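Long-range contact in 199aa long hypothetical Trp repressor binding protein (Sulfolobus tokodaii, PDB 2ZKI), which is of unknown function but probably binds FMN and may reduce quinones with NAD(P)H, as WrbA-type flavoproteins do: residues V142-T156 with D173-I187. Residues are numbered along the deposited sequence; the frame is centred on the assembly and turned at random.
Sequences VPIGYGIPELFQTTT and DEMERKIARFQGKRI. With SO4 (sulfate ion), chain L; SO4 (sulfate ion), chain K; SO4 (sulfate ion), chain M.
Phe182 of the C-terminal helix lies against Ile148 and Ile144 of the 142-156 segment, a worked example of how a helix is packed against the loop and short helix 150-153 that follow strand 140-141 of a flavodoxin-like sheet. With CG anti to the backbone N (chi1 175°), the Phe182 side chain reaches across to that chain. Its CB meets Ile148 CD1, and beyond it CG and CD1 are met by Ile148 CG2, which sits over one face of the ring in a CH-pi contact, 4.0 Å from the centroid. CD2 meets Ile148 CG1, while Phe182 CE2 touches Ile144 CB at 3.9 Å and has Ile144 O at the ring edge. At the tip, Phe182 CZ ends 3.6 Å from Gly147 CA, where the backbone passes close to the ring. Tyr106 of the second subunit packs on Phe182 too and hydrogen-bonds Ile144 O, placing this end of the contact at a subunit interface.

One turn earlier, Ile179 CG2 is shared by Ile144 CD1 (3.7 Å) and Leu151 CD2, and its CD1 extends to Thr154 CG2. Toward the helix start, Met175 SD lies by Glu150 CG and its CE by Gln153 OE1. There the apolar seam gives way to polar contacts: Thr156 OG1 donates to Asp173 OD1 (3.1 Å) on the syn side, 26° out of the carboxylate plane, while OD2 caps Glu176 N. Glu176 OE1 takes Asp173 N in return, completing a capping box, and also hydrogen-bonds His165 ND1. At the far end Val142 packs on Ile187 CD1 and Arg186 CG, beside a water linking Pro143 O to Arg186 NH1.

The chemistry is thus divided: apolar packing runs from Val142 and Ile187 to Met175, and Asp173, serving both its own helix and Thr156, ties the helix N-terminus to the neighbouring loop.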
ATOM      1  N   VAL A 142     -11.551  -2.774 -10.319  1.00 19.45           N
ATOM      2  CA  VAL A 142     -11.568  -3.954 -11.184  1.00 19.62           C
ATOM      3  C   VAL A 142     -10.143  -4.392 -11.558  1.00 19.72           C
ATOM      4  O   VAL A 142      -9.512  -3.800 -12.441  1.00 19.69           O
ATOM      5  CB  VAL A 142     -12.417  -3.721 -12.467  1.00 19.65           C
ATOM      6  CG1 VAL A 142     -12.376  -4.944 -13.379  1.00 19.65           C
ATOM      7  CG2 VAL A 142     -13.858  -3.378 -12.104  1.00 19.74           C
ATOM      8  N   PRO A 143      -9.620  -5.417 -10.865  1.00 19.87           N
ATOM      9  CA  PRO A 143      -8.365  -6.037 -11.282  1.00 20.07           C
ATOM     10  C   PRO A 143      -8.603  -6.991 -12.448  1.00 20.24           C
ATOM     11  O   PRO A 143      -9.743  -7.386 -12.693  1.00 20.23           O
ATOM     12  CB  PRO A 143      -7.932  -6.833 -10.041  1.00 20.02           C
ATOM     13  CG  PRO A 143      -8.920  -6.491  -8.956  1.00 19.91           C
ATOM     14  CD  PRO A 143     -10.155  -6.042  -9.645  1.00 19.81           C
ATOM     15  N   ILE A 144      -7.542  -7.352 -13.163  1.00 20.51           N
ATOM     16  CA  ILE A 144      -7.664  -8.349 -14.230  1.00 20.87           C
ATOM     17  C   ILE A 144      -7.330  -9.766 -13.760  1.00 21.31           C
ATOM     18  O   ILE A 144      -7.825 -10.743 -14.328  1.00 21.43           O
ATOM     19  CB  ILE A 144      -6.855  -7.986 -15.498  1.00 20.83           C
ATOM     20  CG1 ILE A 144      -5.421  -7.577 -15.151  1.00 20.66           C
ATOM     21  CG2 ILE A 144      -7.573  -6.897 -16.268  1.00 20.72           C
ATOM     22  CD1 ILE A 144      -4.534  -7.387 -16.361  1.00 20.67           C
ATOM     23  N   GLY A 145      -6.501  -9.864 -12.723  1.00 21.63           N
ATOM     24  CA  GLY A 145      -6.156 -11.144 -12.121  1.00 22.13           C
ATOM     25  C   GLY A 145      -5.443 -12.051 -13.097  1.00 22.62           C
ATOM     26  O   GLY A 145      -4.418 -11.678 -13.665  1.00 22.67           O
ATOM     27  N   TYR A 146      -5.990 -13.247 -13.288  1.00 23.15           N
ATOM     28  CA  TYR A 146      -5.444 -14.203 -14.243  1.00 23.68           C
ATOM     29  C   TYR A 146      -6.563 -14.791 -15.098  1.00 24.17           C
ATOM     30  O   TYR A 146      -6.723 -16.011 -15.188  1.00 24.23           O
ATOM     31  CB  TYR A 146      -4.648 -15.298 -13.525  1.00 23.49           C
ATOM     32  CG  TYR A 146      -3.403 -14.803 -12.814  1.00 23.38           C
ATOM     33  CD1 TYR A 146      -3.427 -14.506 -11.451  1.00 23.17           C
ATOM     34  CD2 TYR A 146      -2.202 -14.632 -13.504  1.00 23.46           C
ATOM     35  CE1 TYR A 146      -2.289 -14.051 -10.791  1.00 22.97           C
ATOM     36  CE2 TYR A 146      -1.055 -14.178 -12.851  1.00 23.31           C
ATOM     37  CZ  TYR A 146      -1.110 -13.891 -11.496  1.00 23.18           C
ATOM     38  OH  TYR A 146       0.013 -13.442 -10.846  1.00 23.14           O
ATOM     39  N   GLY A 147      -7.333 -13.901 -15.720  1.00 24.83           N
ATOM     40  CA  GLY A 147      -8.457 -14.280 -16.578  1.00 25.68           C
ATOM     41  C   GLY A 147      -8.029 -15.015 -17.835  1.00 26.24           C
ATOM     42  O   GLY A 147      -8.532 -16.100 -18.126  1.00 26.45           O
ATOM     43  N   ILE A 148      -7.099 -14.420 -18.578  1.00 26.75           N
ATOM     44  CA  ILE A 148      -6.559 -15.045 -19.787  1.00 27.26           C
ATOM     45  C   ILE A 148      -5.225 -15.765 -19.523  1.00 27.69           C
ATOM     46  O   ILE A 148      -4.456 -15.344 -18.652  1.00 27.67           O
ATOM     47  CB  ILE A 148      -6.435 -14.038 -20.970  1.00 27.27           C
ATOM     48  CG1 ILE A 148      -5.613 -12.803 -20.570  1.00 27.19           C
ATOM     49  CG2 ILE A 148      -7.822 -13.657 -21.484  1.00 27.34           C
ATOM     50  CD1 ILE A 148      -5.070 -12.007 -21.745  1.00 27.16           C
ATOM     51  N   PRO A 149      -4.948 -16.852 -20.271  1.00 28.10           N
ATOM     52  CA  PRO A 149      -3.724 -17.636 -20.068  1.00 28.48           C
ATOM     53  C   PRO A 149      -2.423 -16.855 -20.302  1.00 28.82           C
ATOM     54  O   PRO A 149      -1.364 -17.280 -19.831  1.00 28.97           O
ATOM     55  CB  PRO A 149      -3.858 -18.769 -21.092  1.00 28.48           C
ATOM     56  CG  PRO A 149      -4.809 -18.251 -22.120  1.00 28.34           C
ATOM     57  CD  PRO A 149      -5.778 -17.417 -21.351  1.00 28.15           C
ATOM     58  N   GLU A 150      -2.509 -15.732 -21.016  1.00 29.04           N
ATOM     59  CA  GLU A 150      -1.349 -14.871 -21.283  1.00 29.29           C
ATOM     60  C   GLU A 150      -0.795 -14.206 -20.018  1.00 29.38           C
ATOM     61  O   GLU A 150       0.382 -13.839 -19.972  1.00 29.36           O
ATOM     62  CB  GLU A 150      -1.697 -13.802 -22.327  1.00 29.26           C
ATOM     63  CG  GLU A 150      -1.667 -14.286 -23.781  1.00 29.77           C
ATOM     64  CD  GLU A 150      -2.842 -15.191 -24.164  1.00 30.36           C
ATOM     65  OE1 GLU A 150      -2.749 -15.862 -25.217  1.00 30.33           O
ATOM     66  OE2 GLU A 150      -3.854 -15.236 -23.425  1.00 30.62           O
ATOM     67  N   LEU A 151      -1.648 -14.056 -19.002  1.00 29.50           N
ATOM     68  CA  LEU A 151      -1.257 -13.445 -17.728  1.00 29.53           C
ATOM     69  C   LEU A 151      -0.347 -14.348 -16.894  1.00 29.62           C
ATOM     70  O   LEU A 151       0.460 -13.859 -16.095  1.00 29.61           O
ATOM     71  CB  LEU A 151      -2.492 -13.021 -16.925  1.00 29.49           C
ATOM     72  CG  LEU A 151      -3.133 -11.691 -17.338  1.00 29.35           C
ATOM     73  CD1 LEU A 151      -4.585 -11.621 -16.893  1.00 29.34           C
ATOM     74  CD2 LEU A 151      -2.346 -10.505 -16.798  1.00 29.22           C
ATOM     75  N   PHE A 152      -0.486 -15.659 -17.082  1.00 29.65           N
ATOM     76  CA  PHE A 152       0.453 -16.626 -16.524  1.00 29.70           C
ATOM     77  C   PHE A 152       1.755 -16.612 -17.329  1.00 29.70           C
ATOM     78  O   PHE A 152       2.846 -16.677 -16.761  1.00 29.63           O
ATOM     79  CB  PHE A 152      -0.137 -18.039 -16.561  1.00 29.81           C
ATOM     80  CG  PHE A 152      -1.357 -18.232 -15.697  1.00 30.10           C
ATOM     81  CD1 PHE A 152      -1.233 -18.460 -14.327  1.00 30.23           C
ATOM     82  CD2 PHE A 152      -2.634 -18.224 -16.261  1.00 30.40           C
ATOM     83  CE1 PHE A 152      -2.362 -18.657 -13.526  1.00 30.11           C
ATOM     84  CE2 PHE A 152      -3.771 -18.422 -15.468  1.00 30.24           C
ATOM     85  CZ  PHE A 152      -3.632 -18.640 -14.099  1.00 30.14           C
ATOM     86  N   GLN A 153       1.620 -16.511 -18.651  1.00 29.71           N
ATOM     87  CA  GLN A 153       2.728 -16.700 -19.592  1.00 29.77           C
ATOM     88  C   GLN A 153       3.700 -15.529 -19.697  1.00 29.67           C
ATOM     89  O   GLN A 153       4.905 -15.738 -19.870  1.00 29.75           O
ATOM     90  CB  GLN A 153       2.186 -17.018 -20.988  1.00 29.75           C
ATOM     91  CG  GLN A 153       1.504 -18.373 -21.108  1.00 30.14           C
ATOM     92  CD  GLN A 153       0.792 -18.566 -22.442  1.00 30.11           C
ATOM     93  OE1 GLN A 153       0.725 -17.653 -23.270  1.00 30.52           O
ATOM     94  NE2 GLN A 153       0.252 -19.763 -22.651  1.00 30.42           N
ATOM     95  N   THR A 154       3.177 -14.306 -19.608  1.00 29.53           N
ATOM     96  CA  THR A 154       3.971 -13.097 -19.859  1.00 29.29           C
ATOM     97  C   THR A 154       5.257 -13.035 -19.038  1.00 29.17           C
ATOM     98  O   THR A 154       5.260 -13.326 -17.840  1.00 29.20           O
ATOM     99  CB  THR A 154       3.140 -11.791 -19.679  1.00 29.26           C
ATOM    100  OG1 THR A 154       3.969 -10.651 -19.945  1.00 29.02           O
ATOM    101  CG2 THR A 154       2.567 -11.681 -18.268  1.00 29.34           C
ATOM    102  N   THR A 155       6.349 -12.680 -19.710  1.00 29.04           N
ATOM    103  CA  THR A 155       7.647 -12.496 -19.066  1.00 28.80           C
ATOM    104  C   THR A 155       8.067 -11.031 -19.158  1.00 28.70           C
ATOM    105  O   THR A 155       9.094 -10.630 -18.601  1.00 28.84           O
ATOM    106  CB  THR A 155       8.744 -13.384 -19.701  1.00 28.74           C
ATOM    107  OG1 THR A 155       8.929 -13.017 -21.073  1.00 28.63           O
ATOM    108  CG2 THR A 155       8.369 -14.862 -19.615  1.00 28.70           C
ATOM    109  N   THR A 156       7.263 -10.240 -19.865  1.00 28.49           N
ATOM    110  CA  THR A 156       7.552  -8.826 -20.077  1.00 28.29           C
ATOM    111  C   THR A 156       6.657  -7.935 -19.211  1.00 28.08           C
ATOM    112  O   THR A 156       6.981  -7.679 -18.053  1.00 28.08           O
ATOM    113  CB  THR A 156       7.450  -8.436 -21.570  1.00 28.29           C
ATOM    114  OG1 THR A 156       6.270  -9.018 -22.138  1.00 28.43           O
ATOM    115  CG2 THR A 156       8.671  -8.933 -22.336  1.00 28.28           C
ATOM    116  N   ASP A 173       4.735  -5.550 -27.097  1.00 38.51           N
ATOM    117  CA  ASP A 173       4.792  -6.908 -27.655  1.00 38.18           C
ATOM    118  C   ASP A 173       3.418  -7.590 -27.638  1.00 37.86           C
ATOM    119  O   ASP A 173       2.470  -7.071 -27.046  1.00 37.85           O
ATOM    120  CB  ASP A 173       5.855  -7.762 -26.949  1.00 38.25           C
ATOM    121  CG  ASP A 173       5.640  -7.860 -25.449  1.00 38.50           C
ATOM    122  OD1 ASP A 173       6.434  -7.254 -24.704  1.00 39.14           O
ATOM    123  OD2 ASP A 173       4.691  -8.548 -25.013  1.00 38.67           O
ATOM    124  N   GLU A 174       3.323  -8.747 -28.292  1.00 37.50           N
ATOM    125  CA  GLU A 174       2.052  -9.464 -28.458  1.00 37.19           C
ATOM    126  C   GLU A 174       1.339  -9.755 -27.134  1.00 36.92           C
ATOM    127  O   GLU A 174       0.133  -9.531 -27.016  1.00 36.92           O
ATOM    128  CB  GLU A 174       2.269 -10.766 -29.238  1.00 37.26           C
ATOM    129  CG  GLU A 174       0.980 -11.465 -29.670  1.00 37.33           C
ATOM    130  CD  GLU A 174       1.175 -12.943 -29.966  1.00 37.58           C
ATOM    131  OE1 GLU A 174       0.436 -13.481 -30.817  1.00 37.72           O
ATOM    132  OE2 GLU A 174       2.061 -13.572 -29.345  1.00 37.73           O
ATOM    133  N   MET A 175       2.092 -10.252 -26.154  1.00 36.54           N
ATOM    134  CA  MET A 175       1.562 -10.578 -24.829  1.00 36.14           C
ATOM    135  C   MET A 175       0.870  -9.384 -24.178  1.00 35.74           C
ATOM    136  O   MET A 175      -0.212  -9.519 -23.608  1.00 35.69           O
ATOM    137  CB  MET A 175       2.687 -11.077 -23.914  1.00 36.36           C
ATOM    138  CG  MET A 175       3.226 -12.456 -24.263  1.00 36.56           C
ATOM    139  SD  MET A 175       2.164 -13.775 -23.651  1.00 37.17           S
ATOM    140  CE  MET A 175       2.757 -15.153 -24.632  1.00 37.16           C
ATOM    141  N   GLU A 176       1.501  -8.218 -24.284  1.00 35.26           N
ATOM    142  CA  GLU A 176       1.035  -7.000 -23.630  1.00 34.73           C
ATOM    143  C   GLU A 176      -0.258  -6.452 -24.235  1.00 34.54           C
ATOM    144  O   GLU A 176      -1.140  -5.997 -23.502  1.00 34.47           O
ATOM    145  CB  GLU A 176       2.136  -5.937 -23.647  1.00 34.72           C
ATOM    146  CG  GLU A 176       3.374  -6.325 -22.839  1.00 34.55           C
ATOM    147  CD  GLU A 176       4.525  -5.350 -22.996  1.00 34.56           C
ATOM    148  OE1 GLU A 176       4.574  -4.624 -24.010  1.00 34.51           O
ATOM    149  OE2 GLU A 176       5.394  -5.315 -22.102  1.00 34.52           O
ATOM    150  N   ARG A 177      -0.367  -6.506 -25.562  1.00 34.26           N
ATOM    151  CA  ARG A 177      -1.571  -6.051 -26.269  1.00 33.95           C
ATOM    152  C   ARG A 177      -2.778  -6.928 -25.940  1.00 33.70           C
ATOM    153  O   ARG A 177      -3.895  -6.426 -25.791  1.00 33.64           O
ATOM    154  CB  ARG A 177      -1.353  -6.039 -27.785  1.00 34.05           C
ATOM    155  CG  ARG A 177      -0.161  -5.230 -28.269  1.00 34.11           C
ATOM    156  CD  ARG A 177      -0.185  -5.107 -29.783  1.00 34.08           C
ATOM    157  NE  ARG A 177       1.132  -5.359 -30.362  1.00 34.49           N
ATOM    158  CZ  ARG A 177       1.500  -6.510 -30.924  1.00 34.50           C
ATOM    159  NH1 ARG A 177       0.648  -7.526 -30.995  1.00 34.20           N
ATOM    160  NH2 ARG A 177       2.725  -6.643 -31.420  1.00 34.50           N
ATOM    161  N   LYS A 178      -2.539  -8.236 -25.840  1.00 33.39           N
ATOM    162  CA  LYS A 178      -3.564  -9.210 -25.466  1.00 33.11           C
ATOM    163  C   LYS A 178      -4.082  -8.932 -24.060  1.00 32.78           C
ATOM    164  O   LYS A 178      -5.285  -9.034 -23.803  1.00 32.86           O
ATOM    165  CB  LYS A 178      -2.999 -10.632 -25.526  1.00 33.25           C
ATOM    166  CG  LYS A 178      -2.813 -11.212 -26.925  1.00 33.76           C
ATOM    167  CD  LYS A 178      -4.021 -12.044 -27.353  1.00 34.91           C
ATOM    168  CE  LYS A 178      -3.628 -13.164 -28.323  1.00 35.37           C
ATOM    169  NZ  LYS A 178      -3.031 -12.664 -29.598  1.00 35.75           N
ATOM    170  N   ILE A 179      -3.163  -8.579 -23.161  1.00 32.24           N
ATOM    171  CA  ILE A 179      -3.486  -8.298 -21.763  1.00 31.71           C
ATOM    172  C   ILE A 179      -4.196  -6.951 -21.601  1.00 31.41           C
ATOM    173  O   ILE A 179      -5.116  -6.822 -20.789  1.00 31.34           O
ATOM    174  CB  ILE A 179      -2.222  -8.381 -20.865  1.00 31.72           C
ATOM    175  CG1 ILE A 179      -1.750  -9.836 -20.753  1.00 31.46           C
ATOM    176  CG2 ILE A 179      -2.487  -7.799 -19.475  1.00 31.60           C
ATOM    177  CD1 ILE A 179      -0.320  -9.995 -20.277  1.00 31.43           C
ATOM    178  N   ALA A 180      -3.772  -5.959 -22.382  1.00 31.01           N
ATOM    179  CA  ALA A 180      -4.386  -4.629 -22.352  1.00 30.62           C
ATOM    180  C   ALA A 180      -5.814  -4.660 -22.896  1.00 30.39           C
ATOM    181  O   ALA A 180      -6.727  -4.094 -22.288  1.00 30.35           O
ATOM    182  CB  ALA A 180      -3.536  -3.629 -23.117  1.00 30.59           C
ATOM    183  N   ARG A 181      -6.002  -5.335 -24.032  1.00 30.09           N
ATOM    184  CA  ARG A 181      -7.332  -5.518 -24.617  1.00 29.76           C
ATOM    185  C   ARG A 181      -8.265  -6.261 -23.664  1.00 29.60           C
ATOM    186  O   ARG A 181      -9.463  -5.969 -23.606  1.00 29.59           O
ATOM    187  CB  ARG A 181      -7.248  -6.236 -25.970  1.00 29.78           C
ATOM    188  CG  ARG A 181      -6.910  -5.303 -27.123  1.00 29.74           C
ATOM    189  CD  ARG A 181      -7.001  -5.975 -28.484  1.00 29.57           C
ATOM    190  NE  ARG A 181      -5.712  -6.499 -28.923  1.00 28.96           N
ATOM    191  CZ  ARG A 181      -5.408  -7.792 -29.002  1.00 28.90           C
ATOM    192  NH1 ARG A 181      -4.203  -8.160 -29.412  1.00 28.69           N
ATOM    193  NH2 ARG A 181      -6.303  -8.717 -28.680  1.00 28.98           N
ATOM    194  N   PHE A 182      -7.703  -7.207 -22.912  1.00 29.32           N
ATOM    195  CA  PHE A 182      -8.464  -7.953 -21.916  1.00 29.03           C
ATOM    196  C   PHE A 182      -8.940  -7.059 -20.771  1.00 28.92           C
ATOM    197  O   PHE A 182     -10.059  -7.218 -20.282  1.00 28.94           O
ATOM    198  CB  PHE A 182      -7.662  -9.147 -21.385  1.00 28.91           C
ATOM    199  CG  PHE A 182      -8.351  -9.894 -20.275  1.00 28.77           C
ATOM    200  CD1 PHE A 182      -9.548 -10.566 -20.506  1.00 28.49           C
ATOM    201  CD2 PHE A 182      -7.807  -9.917 -18.991  1.00 28.66           C
ATOM    202  CE1 PHE A 182     -10.194 -11.250 -19.481  1.00 28.55           C
ATOM    203  CE2 PHE A 182      -8.443 -10.601 -17.958  1.00 28.64           C
ATOM    204  CZ  PHE A 182      -9.640 -11.270 -18.206  1.00 28.71           C
ATOM    205  N   GLN A 183      -8.093  -6.118 -20.356  1.00 28.81           N
ATOM    206  CA  GLN A 183      -8.449  -5.174 -19.296  1.00 28.74           C
ATOM    207  C   GLN A 183      -9.638  -4.308 -19.707  1.00 28.81           C
ATOM    208  O   GLN A 183     -10.539  -4.057 -18.901  1.00 28.71           O
ATOM    209  CB  GLN A 183      -7.248  -4.306 -18.904  1.00 28.67           C
ATOM    210  CG  GLN A 183      -7.462  -3.502 -17.627  1.00 28.47           C
ATOM    211  CD  GLN A 183      -6.172  -2.995 -17.016  1.00 28.50           C
ATOM    212  OE1 GLN A 183      -5.257  -2.575 -17.722  1.00 28.93           O
ATOM    213  NE2 GLN A 183      -6.096  -3.025 -15.692  1.00 28.42           N
ATOM    214  N   GLY A 184      -9.630  -3.869 -20.967  1.00 28.87           N
ATOM    215  CA  GLY A 184     -10.748  -3.130 -21.548  1.00 28.98           C
ATOM    216  C   GLY A 184     -12.020  -3.956 -21.599  1.00 29.08           C
ATOM    217  O   GLY A 184     -13.117  -3.433 -21.390  1.00 29.09           O
ATOM    218  N   LYS A 185     -11.869  -5.249 -21.880  1.00 29.16           N
ATOM    219  CA  LYS A 185     -12.994  -6.177 -21.871  1.00 29.36           C
ATOM    220  C   LYS A 185     -13.506  -6.364 -20.447  1.00 29.15           C
ATOM    221  O   LYS A 185     -14.713  -6.408 -20.212  1.00 29.23           O
ATOM    222  CB  LYS A 185     -12.590  -7.524 -22.475  1.00 29.33           C
ATOM    223  CG  LYS A 185     -13.739  -8.510 -22.625  1.00 29.71           C
ATOM    224  CD  LYS A 185     -13.255  -9.868 -23.100  1.00 29.95           C
ATOM    225  CE  LYS A 185     -14.428 -10.814 -23.314  1.00 31.29           C
ATOM    226  NZ  LYS A 185     -13.990 -12.157 -23.786  1.00 31.97           N
ATOM    227  N   ARG A 186     -12.573  -6.452 -19.505  1.00 28.99           N
ATOM    228  CA  ARG A 186     -12.885  -6.695 -18.104  1.00 28.87           C
ATOM    229  C   ARG A 186     -13.625  -5.517 -17.442  1.00 29.03           C
ATOM    230  O   ARG A 186     -14.559  -5.731 -16.666  1.00 29.00           O
ATOM    231  CB  ARG A 186     -11.600  -7.054 -17.345  1.00 28.69           C
ATOM    232  CG  ARG A 186     -11.784  -7.706 -15.980  1.00 28.00           C
ATOM    233  CD  ARG A 186     -12.277  -9.150 -16.060  1.00 26.57           C
ATOM    234  NE  ARG A 186     -13.735  -9.237 -15.997  1.00 25.86           N
ATOM    235  CZ  ARG A 186     -14.453  -9.179 -14.876  1.00 25.28           C
ATOM    236  NH1 ARG A 186     -13.863  -9.033 -13.698  1.00 25.05           N
ATOM    237  NH2 ARG A 186     -15.775  -9.265 -14.934  1.00 25.39           N
ATOM    238  N   ILE A 187     -13.220  -4.287 -17.761  1.00 29.16           N
ATOM    239  CA  ILE A 187     -13.864  -3.094 -17.191  1.00 29.38           C
ATOM    240  C   ILE A 187     -15.259  -2.850 -17.772  1.00 29.64           C
ATOM    241  O   ILE A 187     -16.154  -2.383 -17.067  1.00 29.67           O
ATOM    242  CB  ILE A 187     -12.967  -1.808 -17.304  1.00 29.37           C
ATOM    243  CG1 ILE A 187     -13.590  -0.618 -16.557  1.00 29.13           C
ATOM    244  CG2 ILE A 187     -12.687  -1.431 -18.758  1.00 29.33           C
ATOM    245  CD1 ILE A 187     -13.587  -0.748 -15.048  1.00 29.07           C
TER
HETATM  246  S   SO4 L 504       5.566  -8.964 -31.112  1.00 87.71           S
HETATM  247  O1  SO4 L 504       4.435  -9.484 -31.877  1.00 87.74           O
HETATM  248  O2  SO4 L 504       6.806  -9.247 -31.828  1.00 87.69           O
HETATM  249  O3  SO4 L 504       5.422  -7.521 -30.958  1.00 87.74           O
HETATM  250  O4  SO4 L 504       5.600  -9.600 -29.796  1.00 87.53           O
HETATM  251  S   SO4 K 503      -2.375  -8.544 -31.909  1.00 45.14           S
HETATM  252  O1  SO4 K 503      -3.524  -8.740 -32.789  1.00 45.37           O
HETATM  253  O2  SO4 K 503      -1.150  -8.711 -32.683  1.00 45.38           O
HETATM  254  O3  SO4 K 503      -2.412  -7.196 -31.346  1.00 45.32           O
HETATM  255  O4  SO4 K 503      -2.412  -9.531 -30.834  1.00 45.08           O
HETATM  256  S   SO4 M 505      -7.495 -11.664 -29.361  1.00 93.50           S
HETATM  257  O1  SO4 M 505      -6.304 -11.073 -29.961  1.00 93.53           O
HETATM  258  O2  SO4 M 505      -7.101 -12.760 -28.480  1.00 93.41           O
HETATM  259  O3  SO4 M 505      -8.216 -10.650 -28.596  1.00 93.42           O
HETATM  260  O4  SO4 M 505      -8.359 -12.181 -30.420  1.00 93.55           O
HETATM  261  O   HOH W   1     -11.536  -9.223 -12.314  1.00  5.92           O